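Local atomic coordinates of copper induced nitroreductase D (PDB entry 2WQF), a protein that binds flavin mononucleotide and is a copper-induced nitroreductase that takes part in the defence of Lactococcus lactis against oxidative stress. Residues G46-L51 with I99-D104. Residues are numbered along the deposited sequence; the frame is centred on the assembly and turned at random.
Sequences GRLLIL and ILFFED
OD2 of D104 receives two weak bonds from R47, from NH2 at 3.0 Å and from NE at 3.2 Å, in a salt bridge whose guanidinium and carboxylate planes stand 89° apart. CB of D104 lies over one guanidinium face, near its rim. The R47 chain bends at chi2, CD turned aside at -74°. Its NH1 binds O of G46 at 2.8 Å and also O of Q44, fixing the rotation of the group. D104 is the N-cap of helix 105-114, its OD1 accepting from A106 N and S170 OG. An alanine in place of R47 would probably leave OD2 of D104 without its cationic mate and the O atoms of Q44 and G46 without the NH1 bonds. R47 with F102 and L49 with L100, both hydrogen-bonded pairs, share one face; L49 O takes L100 N at 2.8 Å. The F102 ring turns its edge to R47 O, and its CE2 meets L49 CB at 3.8 Å. On the opposite face L48 packs alongside I99 and F101, CD2 reaching I99 CG2 at 3.6 Å. Helices 23-35 and 121-143 cover this face of the antiparallel pair, part of the nitroreductase-family central sheet; strand 171-182 flanks 99-104, and residues 48-51 pair in parallel with a strand of the second subunit.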
loop_
_atom_site.group_PDB
_atom_site.type_symbol
_atom_site.label_atom_id
_atom_site.label_comp_id
_atom_site.label_asym_id
_atom_site.label_seq_id
_atom_site.Cartn_x
_atom_site.Cartn_y
_atom_site.Cartn_z
ATOM N N GLY A 46 -1.621 11.599 1.721
ATOM C CA GLY A 46 -2.402 11.362 0.516
ATOM C C GLY A 46 -3.381 12.495 0.244
ATOM O O GLY A 46 -3.994 13.042 1.174
ATOM N N ARG A 47 -3.533 12.842 -1.029
ATOM C CA ARG A 47 -4.493 13.852 -1.465
ATOM C C ARG A 47 -5.232 13.271 -2.663
ATOM O O ARG A 47 -4.616 12.606 -3.490
ATOM C CB ARG A 47 -3.789 15.134 -1.911
ATOM C CG ARG A 47 -2.836 15.748 -0.863
ATOM C CD ARG A 47 -3.606 16.433 0.285
ATOM N NE ARG A 47 -2.719 16.970 1.314
ATOM C CZ ARG A 47 -2.382 16.342 2.443
ATOM N NH1 ARG A 47 -2.863 15.139 2.733
ATOM N NH2 ARG A 47 -1.550 16.935 3.295
ATOM N N LEU A 48 -6.537 13.517 -2.774
ATOM C CA LEU A 48 -7.326 12.976 -3.873
ATOM C C LEU A 48 -8.061 14.073 -4.626
ATOM O O LEU A 48 -8.627 14.996 -4.019
ATOM C CB LEU A 48 -8.382 11.999 -3.381
ATOM C CG LEU A 48 -7.941 10.575 -3.071
ATOM C CD1 LEU A 48 -6.937 10.498 -1.947
ATOM C CD2 LEU A 48 -9.185 9.755 -2.724
ATOM N N LEU A 49 -8.058 13.936 -5.945
ATOM C CA LEU A 49 -8.964 14.648 -6.819
ATOM C C LEU A 49 -9.893 13.611 -7.452
ATOM O O LEU A 49 -9.437 12.703 -8.148
ATOM C CB LEU A 49 -8.177 15.392 -7.893
ATOM C CG LEU A 49 -9.005 16.087 -8.967
ATOM C CD1 LEU A 49 -9.884 17.180 -8.363
ATOM C CD2 LEU A 49 -8.057 16.653 -10.029
ATOM N N ILE A 50 -11.190 13.729 -7.170
ATOM C CA ILE A 50 -12.195 12.771 -7.623
ATOM C C ILE A 50 -13.026 13.426 -8.712
ATOM O O ILE A 50 -13.711 14.412 -8.450
ATOM C CB ILE A 50 -13.106 12.330 -6.474
ATOM C CG1 ILE A 50 -12.279 11.702 -5.347
ATOM C CG2 ILE A 50 -14.193 11.375 -6.951
ATOM C CD1 ILE A 50 -13.032 11.587 -3.999
ATOM N N LEU A 51 -12.922 12.900 -9.929
ATOM C CA LEU A 51 -13.590 13.478 -11.084
ATOM C C LEU A 51 -14.695 12.566 -11.598
ATOM O O LEU A 51 -14.473 11.368 -11.808
ATOM C CB LEU A 51 -12.576 13.672 -12.221
ATOM C CG LEU A 51 -11.341 14.515 -11.876
ATOM C CD1 LEU A 51 -10.492 14.620 -13.118
ATOM C CD2 LEU A 51 -11.703 15.893 -11.318
ATOM N N ILE A 99 -10.174 8.731 -9.965
ATOM C CA ILE A 99 -9.640 9.224 -8.706
ATOM C C ILE A 99 -8.136 9.401 -8.865
ATOM O O ILE A 99 -7.411 8.424 -9.059
ATOM C CB ILE A 99 -9.936 8.262 -7.559
ATOM C CG1 ILE A 99 -11.439 7.968 -7.459
ATOM C CG2 ILE A 99 -9.355 8.786 -6.226
ATOM C CD1 ILE A 99 -11.760 6.647 -6.749
ATOM N N LEU A 100 -7.677 10.646 -8.819
ATOM C CA LEU A 100 -6.250 10.955 -8.928
ATOM C C LEU A 100 -5.658 11.062 -7.537
ATOM O O LEU A 100 -6.124 11.825 -6.698
ATOM C CB LEU A 100 -6.014 12.234 -9.723
ATOM C CG LEU A 100 -6.468 12.149 -11.200
ATOM C CD1 LEU A 100 -7.930 12.494 -11.357
ATOM C CD2 LEU A 100 -5.623 13.076 -12.070
ATOM N N PHE A 101 -4.679 10.198 -7.289
ATOM C CA PHE A 101 -3.970 10.109 -6.027
ATOM C C PHE A 101 -2.680 10.876 -6.077
ATOM O O PHE A 101 -1.879 10.652 -6.966
ATOM C CB PHE A 101 -3.670 8.643 -5.713
ATOM C CG PHE A 101 -4.894 7.842 -5.324
ATOM C CD1 PHE A 101 -5.317 7.765 -4.000
ATOM C CD2 PHE A 101 -5.631 7.184 -6.298
ATOM C CE1 PHE A 101 -6.420 7.016 -3.666
ATOM C CE2 PHE A 101 -6.716 6.422 -5.968
ATOM C CZ PHE A 101 -7.129 6.343 -4.657
ATOM N N PHE A 102 -2.482 11.756 -5.089
ATOM C CA PHE A 102 -1.284 12.567 -4.973
ATOM C C PHE A 102 -0.682 12.352 -3.580
ATOM O O PHE A 102 -1.368 11.923 -2.649
ATOM C CB PHE A 102 -1.574 14.073 -5.117
ATOM C CG PHE A 102 -2.353 14.469 -6.346
ATOM C CD1 PHE A 102 -1.743 15.181 -7.370
ATOM C CD2 PHE A 102 -3.707 14.210 -6.436
ATOM C CE1 PHE A 102 -2.480 15.591 -8.506
ATOM C CE2 PHE A 102 -4.435 14.589 -7.553
ATOM C CZ PHE A 102 -3.836 15.305 -8.575
ATOM N N GLU A 103 0.600 12.678 -3.439
ATOM C CA GLU A 103 1.258 12.727 -2.139
ATOM C C GLU A 103 1.720 14.162 -1.918
ATOM O O GLU A 103 2.370 14.763 -2.796
ATOM C CB GLU A 103 2.452 11.773 -2.093
ATOM C CG GLU A 103 2.030 10.306 -1.998
ATOM C CD GLU A 103 1.368 9.999 -0.648
ATOM O OE1 GLU A 103 1.969 10.361 0.390
ATOM O OE2 GLU A 103 0.241 9.414 -0.624
ATOM N N ASP A 104 1.404 14.716 -0.756
ATOM C CA ASP A 104 1.735 16.101 -0.453
ATOM C C ASP A 104 3.217 16.252 -0.043
ATOM O O ASP A 104 3.635 15.901 1.065
ATOM C CB ASP A 104 0.801 16.613 0.636
ATOM C CG ASP A 104 0.922 18.110 0.848
ATOM O OD1 ASP A 104 1.952 18.703 0.477
ATOM O OD2 ASP A 104 -0.014 18.691 1.398
#